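Local coordinates for protein putative aspartyl-tRNA synthetase (Leishmania major, PDB 6OD8) that probably catalyses the ATP-dependent attachment of L-aspartate to tRNA(Asp), as a class II aminoacyl-tRNA synthetase, at residues 199-204 with 540-545; 330-335 with 445-450; 388-393 with 400-405. All coordinates share one frame; numbering follows the deposited sequence.

All three contacts lie in the class II synthetase catalytic domain and are nested along the chain: contact 1 closes the longest loop, contact 2 sits within it, and contact 3 falls within the loop of contact 2. Contacts 2 and 3 are neighbours, their centres about 11 Å apart, because strands 445-449 and 400-403 pair side by side in the large mixed sheet; the salt bridge from Glu332 to Arg401 also joins them. Contact 1 stands apart, its centre about 29 Å from that of contact 2 and about 36 Å from that of contact 3. It fastens helix 201-206 to the C-terminal part of the domain, whereas the other two join helix 325-342 and the hairpin 391-403 to the part of the sheet toward its 376-377 border.

Contact 1. Residues 199-204 with 540-545; sequences VNLDTR and LSNVRL
Every close contact between the two segments is made by Leu201, whose two methyl groups are shared out among three neighbours in residues 540-545. With CG anti to the backbone N (chi1 -178°), the branched end reaches off the first turn of helix 201-206. CD1 meets Leu545 CD2 at 3.9 Å, a methyl-to-methyl touch. CD2 lies over the flat carboxamide of Asn542, 3.5 Å from its ND2, and also rests 3.8 Å from CD in the aliphatic part of Arg544.

The segment 540-545 follows helix 530-538, the helix of class II motif 3. Its turn is also tied to the loop between strands 289-297 and 310-319, the strands of motif 2, where Thr304 O accepts from Arg544 NH1 and His305 pairs through its backbone with Val543. Leu201 therefore packs against a turn that bridges these two catalytic-core elements.

No hydrogen bond crosses between the segments; the polar bonds shape each side separately. Asn542 OD1 accepts from Arg544 N at 2.9 Å, in the carbonyl plane and on a lone pair, which makes an Asx turn. The same oxygen takes Arg544 NH1 at 3.0 Å, within the guanidinium plane, and the two bonds together hold the amide that Leu201 covers. Arg544 NE has its own salt bridge to Asp552. Across the contact, Asn200 is the N-cap of the helix: its OD1 receives Thr203 N at 3.0 Å in a nearly straight bond (172°). Thr203 OG1 reaches that OD1 from the same face, well above the carbonyl plane.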
loop_
_atom_site.group_PDB
_atom_site.type_symbol
_atom_site.label_atom_id
_atom_site.label_comp_id
_atom_site.label_asym_id
_atom_site.label_seq_id
_atom_site.Cartn_x
_atom_site.Cartn_y
_atom_site.Cartn_z
ATOM N N VAL A 199 -24.579 20.594 -6.994
ATOM C CA VAL A 199 -24.780 19.187 -7.314
ATOM C C VAL A 199 -24.853 18.407 -6.013
ATOM O O VAL A 199 -23.966 18.536 -5.160
ATOM C CB VAL A 199 -23.645 18.647 -8.197
ATOM C CG1 VAL A 199 -23.917 17.197 -8.548
ATOM C CG2 VAL A 199 -23.493 19.509 -9.430
ATOM N N ASN A 200 -25.887 17.585 -5.861
ATOM C CA ASN A 200 -25.960 16.850 -4.610
ATOM C C ASN A 200 -25.060 15.622 -4.668
ATOM O O ASN A 200 -24.603 15.185 -5.734
ATOM C CB ASN A 200 -27.410 16.483 -4.264
ATOM C CG ASN A 200 -27.997 15.438 -5.172
ATOM O OD1 ASN A 200 -27.422 14.375 -5.384
ATOM N ND2 ASN A 200 -29.182 15.723 -5.692
ATOM N N LEU A 201 -24.799 15.070 -3.490
ATOM C CA LEU A 201 -23.720 14.104 -3.356
ATOM C C LEU A 201 -24.002 12.826 -4.140
ATOM O O LEU A 201 -23.095 12.272 -4.770
ATOM C CB LEU A 201 -23.485 13.804 -1.870
ATOM C CG LEU A 201 -22.340 12.833 -1.592
ATOM C CD1 LEU A 201 -21.027 13.329 -2.170
ATOM C CD2 LEU A 201 -22.197 12.654 -0.101
ATOM N N ASP A 202 -25.250 12.343 -4.136
ATOM C CA ASP A 202 -25.519 11.105 -4.869
ATOM C C ASP A 202 -25.307 11.282 -6.373
ATOM O O ASP A 202 -24.753 10.395 -7.032
ATOM C CB ASP A 202 -26.929 10.594 -4.566
ATOM C CG ASP A 202 -27.009 9.884 -3.204
ATOM O OD1 ASP A 202 -26.009 9.229 -2.799
ATOM O OD2 ASP A 202 -28.065 9.993 -2.535
ATOM N N THR A 203 -25.731 12.417 -6.934
ATOM C CA THR A 203 -25.489 12.664 -8.354
ATOM C C THR A 203 -23.995 12.744 -8.643
ATOM O O THR A 203 -23.512 12.220 -9.655
ATOM C CB THR A 203 -26.198 13.951 -8.771
ATOM O OG1 THR A 203 -27.582 13.839 -8.432
ATOM C CG2 THR A 203 -26.060 14.183 -10.274
ATOM N N ARG A 204 -23.253 13.372 -7.736
ATOM C CA ARG A 204 -21.796 13.429 -7.813
ATOM C C ARG A 204 -21.183 12.036 -7.891
ATOM O O ARG A 204 -20.325 11.761 -8.738
ATOM C CB ARG A 204 -21.286 14.150 -6.576
ATOM C CG ARG A 204 -20.249 15.176 -6.780
ATOM C CD ARG A 204 -19.877 15.766 -5.428
ATOM N NE ARG A 204 -20.464 17.085 -5.227
ATOM C CZ ARG A 204 -19.921 18.195 -5.716
ATOM N NH1 ARG A 204 -18.797 18.114 -6.424
ATOM N NH2 ARG A 204 -20.482 19.373 -5.501
ATOM N N LEU A 540 -13.732 18.171 5.920
ATOM C CA LEU A 540 -14.791 17.931 4.946
ATOM C C LEU A 540 -16.084 17.496 5.634
ATOM O O LEU A 540 -16.066 16.885 6.699
ATOM C CB LEU A 540 -14.351 16.850 3.941
ATOM C CG LEU A 540 -13.074 17.159 3.163
ATOM C CD1 LEU A 540 -12.702 16.004 2.203
ATOM C CD2 LEU A 540 -13.284 18.479 2.417
ATOM N N SER A 541 -17.216 17.772 4.983
ATOM C CA SER A 541 -18.516 17.505 5.596
ATOM C C SER A 541 -18.944 16.044 5.509
ATOM O O SER A 541 -19.859 15.637 6.235
ATOM C CB SER A 541 -19.599 18.354 4.927
ATOM O OG SER A 541 -19.728 17.949 3.572
ATOM N N ASN A 542 -18.324 15.252 4.637
ATOM C CA ASN A 542 -18.816 13.910 4.351
ATOM C C ASN A 542 -17.642 13.040 3.946
ATOM O O ASN A 542 -16.869 13.423 3.063
ATOM C CB ASN A 542 -19.872 13.922 3.220
ATOM C CG ASN A 542 -20.696 12.652 3.182
ATOM O OD1 ASN A 542 -20.162 11.549 3.026
ATOM N ND2 ASN A 542 -22.003 12.794 3.407
ATOM N N VAL A 543 -17.539 11.862 4.563
ATOM C CA VAL A 543 -16.414 10.973 4.296
ATOM C C VAL A 543 -16.399 10.500 2.845
ATOM O O VAL A 543 -15.342 10.103 2.339
ATOM C CB VAL A 543 -16.445 9.778 5.275
ATOM C CG1 VAL A 543 -17.623 8.861 4.972
ATOM C CG2 VAL A 543 -15.116 9.020 5.240
ATOM N N ARG A 544 -17.557 10.524 2.167
ATOM C CA ARG A 544 -17.614 10.132 0.762
ATOM C C ARG A 544 -16.853 11.094 -0.136
ATOM O O ARG A 544 -16.535 10.731 -1.276
ATOM C CB ARG A 544 -19.067 10.024 0.305
ATOM C CG ARG A 544 -19.820 8.944 1.106
ATOM C CD ARG A 544 -21.318 9.095 1.029
ATOM N NE ARG A 544 -21.985 8.056 1.816
ATOM C CZ ARG A 544 -22.084 8.072 3.144
ATOM N NH1 ARG A 544 -21.533 9.064 3.843
ATOM N NH2 ARG A 544 -22.733 7.088 3.785
ATOM N N LEU A 545 -16.569 12.312 0.336
ATOM C CA LEU A 545 -15.737 13.217 -0.452
ATOM C C LEU A 545 -14.284 12.770 -0.505
ATOM O O LEU A 545 -13.535 13.288 -1.334
ATOM C CB LEU A 545 -15.809 14.641 0.104
ATOM C CG LEU A 545 -17.222 15.268 0.097
ATOM C CD1 LEU A 545 -17.236 16.659 0.738
ATOM C CD2 LEU A 545 -17.784 15.354 -1.327
#

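Contact 2. Residues 330-335 with 445-450; sequences VAESLF and FFISDR. With EDO (1,2-ethanediol), chain H; EDO (1,2-ethanediol), chain E.
Phe335 and Phe445 meet where helix 325-342 packs on strand 445-449 of the large, mostly antiparallel sheet of the class II catalytic domain. Their side chains cross at about a right angle, with ring centroids 5.4 Å apart and planes at 47°, an oblique pair. The end of the Phe445 ring comes over one face of Phe335: its CZ is 4.0 Å from Phe335 CG, while CE1 lies above the same face, displaced toward the rim. Phe445 CB already faces the helix, and CG anti to the backbone N (chi1 -173°) sets the ring beside the carbonyl carbon, with its CE1 and CZ end on Phe335.

One helical turn earlier, the extended Glu332 side chain brings OE2 to 4.0 Å from Ile447 CG2. This is van der Waals contact against a buried carboxylate, whose charge is met by Arg401 NE in a salt bridge. Arg401 belongs to the adjoining strand 400-403, so the acid links the helix to two neighbouring strands.

Further out, Met475 and Ile528 pack against Phe335, and Trp363 and Ile477 against Phe445, embedding the aromatic pair among sheet and loop residues. Away from the strand contact, at partly exposed Ser333, OG accepts from O2 of a 1,2-ethanediol, probably from the crystallisation liquor, at 3.0 Å and is also bonded to Asp329 O. At the strand's end the Asp449 carboxylate is held by two tyrosines: OD1 pairs with Tyr324 OH and OD2 with Tyr325 OH, while O1 of a second ethanediol donates weakly to Asp449 OD2 at 3.2 Å.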
loop_
_atom_site.group_PDB
_atom_site.type_symbol
_atom_site.label_atom_id
_atom_site.label_comp_id
_atom_site.label_asym_id
_atom_site.label_seq_id
_atom_site.Cartn_x
_atom_site.Cartn_y
_atom_site.Cartn_z
ATOM N N VAL A 330 5.700 6.401 18.709
ATOM C CA VAL A 330 5.765 6.204 17.258
ATOM C C VAL A 330 4.571 6.855 16.575
ATOM O O VAL A 330 4.719 7.552 15.572
ATOM C CB VAL A 330 5.867 4.701 16.925
ATOM C CG1 VAL A 330 5.524 4.417 15.461
ATOM C CG2 VAL A 330 7.305 4.212 17.244
ATOM N N ALA A 331 3.373 6.646 17.121
ATOM C CA ALA A 331 2.152 7.189 16.518
ATOM C C ALA A 331 2.194 8.712 16.443
ATOM O O ALA A 331 1.782 9.302 15.439
ATOM C CB ALA A 331 0.938 6.717 17.324
ATOM N N GLU A 332 2.674 9.373 17.506
ATOM C CA GLU A 332 2.742 10.834 17.482
ATOM C C GLU A 332 3.784 11.325 16.486
ATOM O O GLU A 332 3.567 12.332 15.792
ATOM C CB GLU A 332 3.064 11.377 18.875
ATOM C CG GLU A 332 1.910 11.293 19.848
ATOM C CD GLU A 332 2.314 11.715 21.252
ATOM O OE1 GLU A 332 3.534 11.821 21.507
ATOM O OE2 GLU A 332 1.421 11.943 22.101
ATOM N N SER A 333 4.949 10.685 16.463
ATOM C CA SER A 333 5.970 11.078 15.500
ATOM C C SER A 333 5.478 10.838 14.079
ATOM O O SER A 333 5.776 11.624 13.170
ATOM C CB SER A 333 7.267 10.301 15.751
ATOM O OG SER A 333 7.789 10.582 17.040
ATOM N N LEU A 334 4.710 9.758 13.884
ATOM C CA LEU A 334 4.156 9.450 12.565
ATOM C C LEU A 334 3.184 10.536 12.119
ATOM O O LEU A 334 3.240 11.018 10.979
ATOM C CB LEU A 334 3.455 8.081 12.608
ATOM C CG LEU A 334 2.505 7.739 11.472
ATOM C CD1 LEU A 334 3.301 7.547 10.189
ATOM C CD2 LEU A 334 1.701 6.469 11.777
ATOM N N PHE A 335 2.273 10.932 13.005
ATOM C CA PHE A 335 1.328 11.976 12.618
ATOM C C PHE A 335 2.048 13.303 12.407
ATOM O O PHE A 335 1.709 14.043 11.484
ATOM C CB PHE A 335 0.202 12.106 13.662
ATOM C CG PHE A 335 -0.989 11.196 13.403
ATOM C CD1 PHE A 335 -1.968 11.554 12.483
ATOM C CD2 PHE A 335 -1.124 9.999 14.078
ATOM C CE1 PHE A 335 -3.055 10.720 12.232
ATOM C CE2 PHE A 335 -2.213 9.162 13.839
ATOM C CZ PHE A 335 -3.182 9.530 12.927
ATOM N N PHE A 445 -5.479 18.643 17.826
ATOM C CA PHE A 445 -4.992 17.269 17.883
ATOM C C PHE A 445 -4.568 16.936 19.305
ATOM O O PHE A 445 -3.796 17.687 19.902
ATOM C CB PHE A 445 -3.795 17.079 16.949
ATOM C CG PHE A 445 -3.335 15.641 16.837
ATOM C CD1 PHE A 445 -3.831 14.822 15.837
ATOM C CD2 PHE A 445 -2.438 15.106 17.746
ATOM C CE1 PHE A 445 -3.424 13.498 15.724
ATOM C CE2 PHE A 445 -2.038 13.781 17.639
ATOM C CZ PHE A 445 -2.531 12.980 16.634
ATOM N N PHE A 446 -5.021 15.802 19.836
ATOM C CA PHE A 446 -4.595 15.433 21.183
ATOM C C PHE A 446 -4.874 13.954 21.404
ATOM O O PHE A 446 -5.650 13.324 20.676
ATOM C CB PHE A 446 -5.265 16.300 22.258
ATOM C CG PHE A 446 -6.695 15.919 22.567
ATOM C CD1 PHE A 446 -6.981 15.076 23.624
ATOM C CD2 PHE A 446 -7.748 16.404 21.793
ATOM C CE1 PHE A 446 -8.303 14.720 23.929
ATOM C CE2 PHE A 446 -9.056 16.027 22.063
ATOM C CZ PHE A 446 -9.332 15.200 23.134
ATOM N N ILE A 447 -4.199 13.383 22.392
ATOM C CA ILE A 447 -4.490 12.003 22.754
ATOM C C ILE A 447 -5.056 11.977 24.168
ATOM O O ILE A 447 -4.667 12.787 25.009
ATOM C CB ILE A 447 -3.256 11.086 22.604
ATOM C CG1 ILE A 447 -2.322 11.205 23.795
ATOM C CG2 ILE A 447 -2.500 11.431 21.331
ATOM C CD1 ILE A 447 -2.532 10.139 24.867
ATOM N N SER A 448 -6.005 11.062 24.400
ATOM C CA SER A 448 -6.568 10.768 25.709
ATOM C C SER A 448 -6.022 9.418 26.134
ATOM O O SER A 448 -6.206 8.428 25.422
ATOM C CB SER A 448 -8.100 10.726 25.676
ATOM O OG SER A 448 -8.634 10.442 26.984
ATOM N N ASP A 449 -5.393 9.385 27.309
ATOM C CA ASP A 449 -4.564 8.282 27.770
ATOM C C ASP A 449 -5.273 7.469 28.856
ATOM O O ASP A 449 -5.842 8.040 29.790
ATOM C CB ASP A 449 -3.246 8.852 28.303
ATOM C CG ASP A 449 -2.261 7.795 28.646
ATOM O OD1 ASP A 449 -2.247 6.772 27.929
ATOM O OD2 ASP A 449 -1.501 7.981 29.629
ATOM N N ARG A 450 -5.219 6.136 28.728
ATOM C CA ARG A 450 -5.673 5.162 29.725
ATOM C C ARG A 450 -7.190 5.014 29.738
ATOM O O ARG A 450 -7.857 5.435 30.695
ATOM C CB ARG A 450 -5.182 5.524 31.129
ATOM C CG ARG A 450 -3.879 4.904 31.538
ATOM C CD ARG A 450 -3.680 5.019 33.051
ATOM N NE ARG A 450 -2.524 4.245 33.496
ATOM C CZ ARG A 450 -2.425 3.661 34.685
ATOM N NH1 ARG A 450 -3.421 3.761 35.557
ATOM N NH2 ARG A 450 -1.333 2.972 34.999
HETATM C C1 EDO H . 6.203 12.653 19.646
HETATM O O1 EDO H . 7.336 13.224 18.971
HETATM C C2 EDO H . 6.625 11.560 20.617
HETATM O O2 EDO H . 7.649 10.754 20.023
HETATM C C1 EDO E . -1.182 11.412 30.199
HETATM O O1 EDO E . -0.225 10.916 29.260
HETATM C C2 EDO E . -1.103 12.937 30.263
HETATM O O2 EDO E . -0.141 13.356 31.237
#

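Contact 3. Residues 388-393 with 400-405; sequences FQARVH and LRINYM. With EDO (1,2-ethanediol), chain E.
Arg391 and Arg401 form the antiparallel hydrogen-bonded pair of a beta hairpin near one border of the large catalytic sheet, strand 400-403 lying between 391-392 and 445-449. Arg391 N donates to Arg401 O at 3.0 Å, and Arg401 N returns a bond to Arg391 O at 2.9 Å. The tightly packed part lies beside this pair. Ala390 CB fits against Leu400 CD1 at 3.5 Å and also touches Ile402 CG1. Its CA makes a CA-H...O contact of 3.3 Å with Arg401 O. Helix 427-441 covers the Leu400 side through Val437 and Tyr441. Arg401 is equally well buried: CG anti to the carbonyl carbon (chi1 -56°) and a chain extended to NE run its guanidinium alongside His393, the planes 27° apart. His393 CB lies over one guanidinium face, 3.7 Å from Arg401 NH2, which also pairs with Asp329.

The looser side is that of Arg391 and Gln389, both partly exposed. Ahead of strand 391-392, a water joins the preceding loop to strand 400-403, donating to Phe388 O and accepting from Asn403 N at 2.9 Å. Asn403 is the N-cap of helix 404-412. A 1,2-ethanediol, probably from the crystallisation liquor, lies alongside: its O2 donates to Gln389 O and accepts, in the guanidinium plane, from Arg391 NH1 at 2.8 Å.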
loop_
_atom_site.group_PDB
_atom_site.type_symbol
_atom_site.label_atom_id
_atom_site.label_comp_id
_atom_site.label_asym_id
_atom_site.label_seq_id
_atom_site.Cartn_x
_atom_site.Cartn_y
_atom_site.Cartn_z
ATOM N N PHE A 388 -5.257 20.074 34.604
ATOM C CA PHE A 388 -5.635 18.803 34.003
ATOM C C PHE A 388 -4.427 17.930 33.682
ATOM O O PHE A 388 -4.578 16.894 33.034
ATOM C CB PHE A 388 -6.514 19.060 32.775
ATOM C CG PHE A 388 -7.765 19.831 33.121
ATOM C CD1 PHE A 388 -8.829 19.195 33.739
ATOM C CD2 PHE A 388 -7.845 21.197 32.896
ATOM C CE1 PHE A 388 -9.978 19.903 34.102
ATOM C CE2 PHE A 388 -8.981 21.910 33.254
ATOM C CZ PHE A 388 -10.050 21.264 33.859
ATOM N N GLN A 389 -3.244 18.302 34.169
ATOM C CA GLN A 389 -2.076 17.414 34.179
ATOM C C GLN A 389 -1.699 16.964 32.777
ATOM O O GLN A 389 -1.298 15.822 32.560
ATOM C CB GLN A 389 -2.304 16.212 35.091
ATOM C CG GLN A 389 -2.320 16.615 36.564
ATOM C CD GLN A 389 -0.934 16.992 37.069
ATOM O OE1 GLN A 389 -0.095 16.123 37.292
ATOM N NE2 GLN A 389 -0.680 18.293 37.228
ATOM N N ALA A 390 -1.827 17.877 31.829
ATOM C CA ALA A 390 -1.448 17.568 30.464
ATOM C C ALA A 390 0.070 17.560 30.307
ATOM O O ALA A 390 0.816 18.209 31.050
ATOM C CB ALA A 390 -2.083 18.567 29.501
ATOM N N ARG A 391 0.519 16.833 29.281
ATOM C CA ARG A 391 1.931 16.624 29.016
ATOM C C ARG A 391 2.148 16.606 27.514
ATOM O O ARG A 391 1.263 16.206 26.752
ATOM C CB ARG A 391 2.436 15.281 29.564
ATOM C CG ARG A 391 2.634 15.222 31.049
ATOM C CD ARG A 391 3.092 13.817 31.433
ATOM N NE ARG A 391 3.514 13.751 32.834
ATOM C CZ ARG A 391 2.693 13.517 33.850
ATOM N NH1 ARG A 391 1.393 13.329 33.623
ATOM N NH2 ARG A 391 3.171 13.483 35.096
ATOM N N VAL A 392 3.341 17.008 27.097
ATOM C CA VAL A 392 3.813 16.661 25.759
ATOM C C VAL A 392 5.053 15.800 25.936
ATOM O O VAL A 392 5.735 15.885 26.960
ATOM C CB VAL A 392 4.113 17.908 24.891
ATOM C CG1 VAL A 392 2.880 18.799 24.797
ATOM C CG2 VAL A 392 5.305 18.667 25.427
ATOM N N HIS A 393 5.320 14.928 24.963
ATOM C CA HIS A 393 6.556 14.158 25.043
ATOM C C HIS A 393 7.779 15.077 24.985
ATOM O O HIS A 393 8.714 14.927 25.783
ATOM C CB HIS A 393 6.625 13.097 23.944
ATOM C CG HIS A 393 7.866 12.256 24.030
ATOM N ND1 HIS A 393 8.982 12.497 23.260
ATOM C CD2 HIS A 393 8.204 11.253 24.876
ATOM C CE1 HIS A 393 9.934 11.641 23.587
ATOM N NE2 HIS A 393 9.489 10.879 24.570
ATOM N N LEU A 400 -0.175 17.110 22.512
ATOM C CA LEU A 400 -0.841 17.089 23.816
ATOM C C LEU A 400 -1.375 15.705 24.196
ATOM O O LEU A 400 -2.048 15.044 23.402
ATOM C CB LEU A 400 -1.993 18.094 23.807
ATOM C CG LEU A 400 -2.751 18.294 25.106
ATOM C CD1 LEU A 400 -1.810 19.049 26.018
ATOM C CD2 LEU A 400 -4.012 19.106 24.821
ATOM N N ARG A 401 -1.104 15.298 25.437
ATOM C CA ARG A 401 -1.614 14.071 26.041
ATOM C C ARG A 401 -2.343 14.470 27.313
ATOM O O ARG A 401 -1.801 15.247 28.098
ATOM C CB ARG A 401 -0.479 13.102 26.402
ATOM C CG ARG A 401 0.443 12.725 25.267
ATOM C CD ARG A 401 1.502 11.736 25.741
ATOM N NE ARG A 401 2.437 11.383 24.669
ATOM C CZ ARG A 401 3.441 10.523 24.812
ATOM N NH1 ARG A 401 3.634 9.918 25.982
ATOM N NH2 ARG A 401 4.254 10.273 23.787
ATOM N N ILE A 402 -3.572 13.975 27.501
ATOM C CA ILE A 402 -4.337 14.188 28.728
ATOM C C ILE A 402 -4.819 12.823 29.190
ATOM O O ILE A 402 -5.375 12.056 28.397
ATOM C CB ILE A 402 -5.531 15.151 28.539
ATOM C CG1 ILE A 402 -5.065 16.491 27.959
ATOM C CG2 ILE A 402 -6.258 15.405 29.884
ATOM C CD1 ILE A 402 -6.207 17.458 27.677
ATOM N N ASN A 403 -4.572 12.516 30.455
ATOM C CA ASN A 403 -5.118 11.303 31.046
ATOM C C ASN A 403 -6.642 11.305 30.943
ATOM O O ASN A 403 -7.293 12.345 31.107
ATOM C CB ASN A 403 -4.675 11.214 32.508
ATOM C CG ASN A 403 -5.359 10.107 33.240
ATOM O OD1 ASN A 403 -6.406 10.304 33.856
ATOM N ND2 ASN A 403 -4.785 8.923 33.177
ATOM N N TYR A 404 -7.207 10.124 30.679
ATOM C CA TYR A 404 -8.648 9.969 30.532
ATOM C C TYR A 404 -9.419 10.550 31.723
ATOM O O TYR A 404 -10.458 11.204 31.545
ATOM C CB TYR A 404 -8.980 8.482 30.355
ATOM C CG TYR A 404 -10.422 8.209 30.005
ATOM C CD1 TYR A 404 -10.816 8.111 28.682
ATOM C CD2 TYR A 404 -11.391 8.033 31.003
ATOM C CE1 TYR A 404 -12.132 7.861 28.345
ATOM C CE2 TYR A 404 -12.717 7.778 30.675
ATOM C CZ TYR A 404 -13.079 7.696 29.346
ATOM O OH TYR A 404 -14.388 7.449 28.990
ATOM N N MET A 405 -8.933 10.326 32.948
ATOM C CA MET A 405 -9.681 10.832 34.101
ATOM C C MET A 405 -9.659 12.349 34.150
ATOM O O MET A 405 -10.641 12.960 34.577
ATOM C CB MET A 405 -9.140 10.236 35.403
ATOM C CG MET A 405 -9.403 8.738 35.511
ATOM S SD MET A 405 -8.922 8.092 37.138
ATOM C CE MET A 405 -7.160 7.881 36.874
HETATM C C1 EDO E . -1.182 11.412 30.199
HETATM O O1 EDO E . -0.225 10.916 29.260
HETATM C C2 EDO E . -1.103 12.937 30.263
HETATM O O2 EDO E . -0.141 13.356 31.237
HETATM O O HOH W 1 -3.501 14.346 32.407
#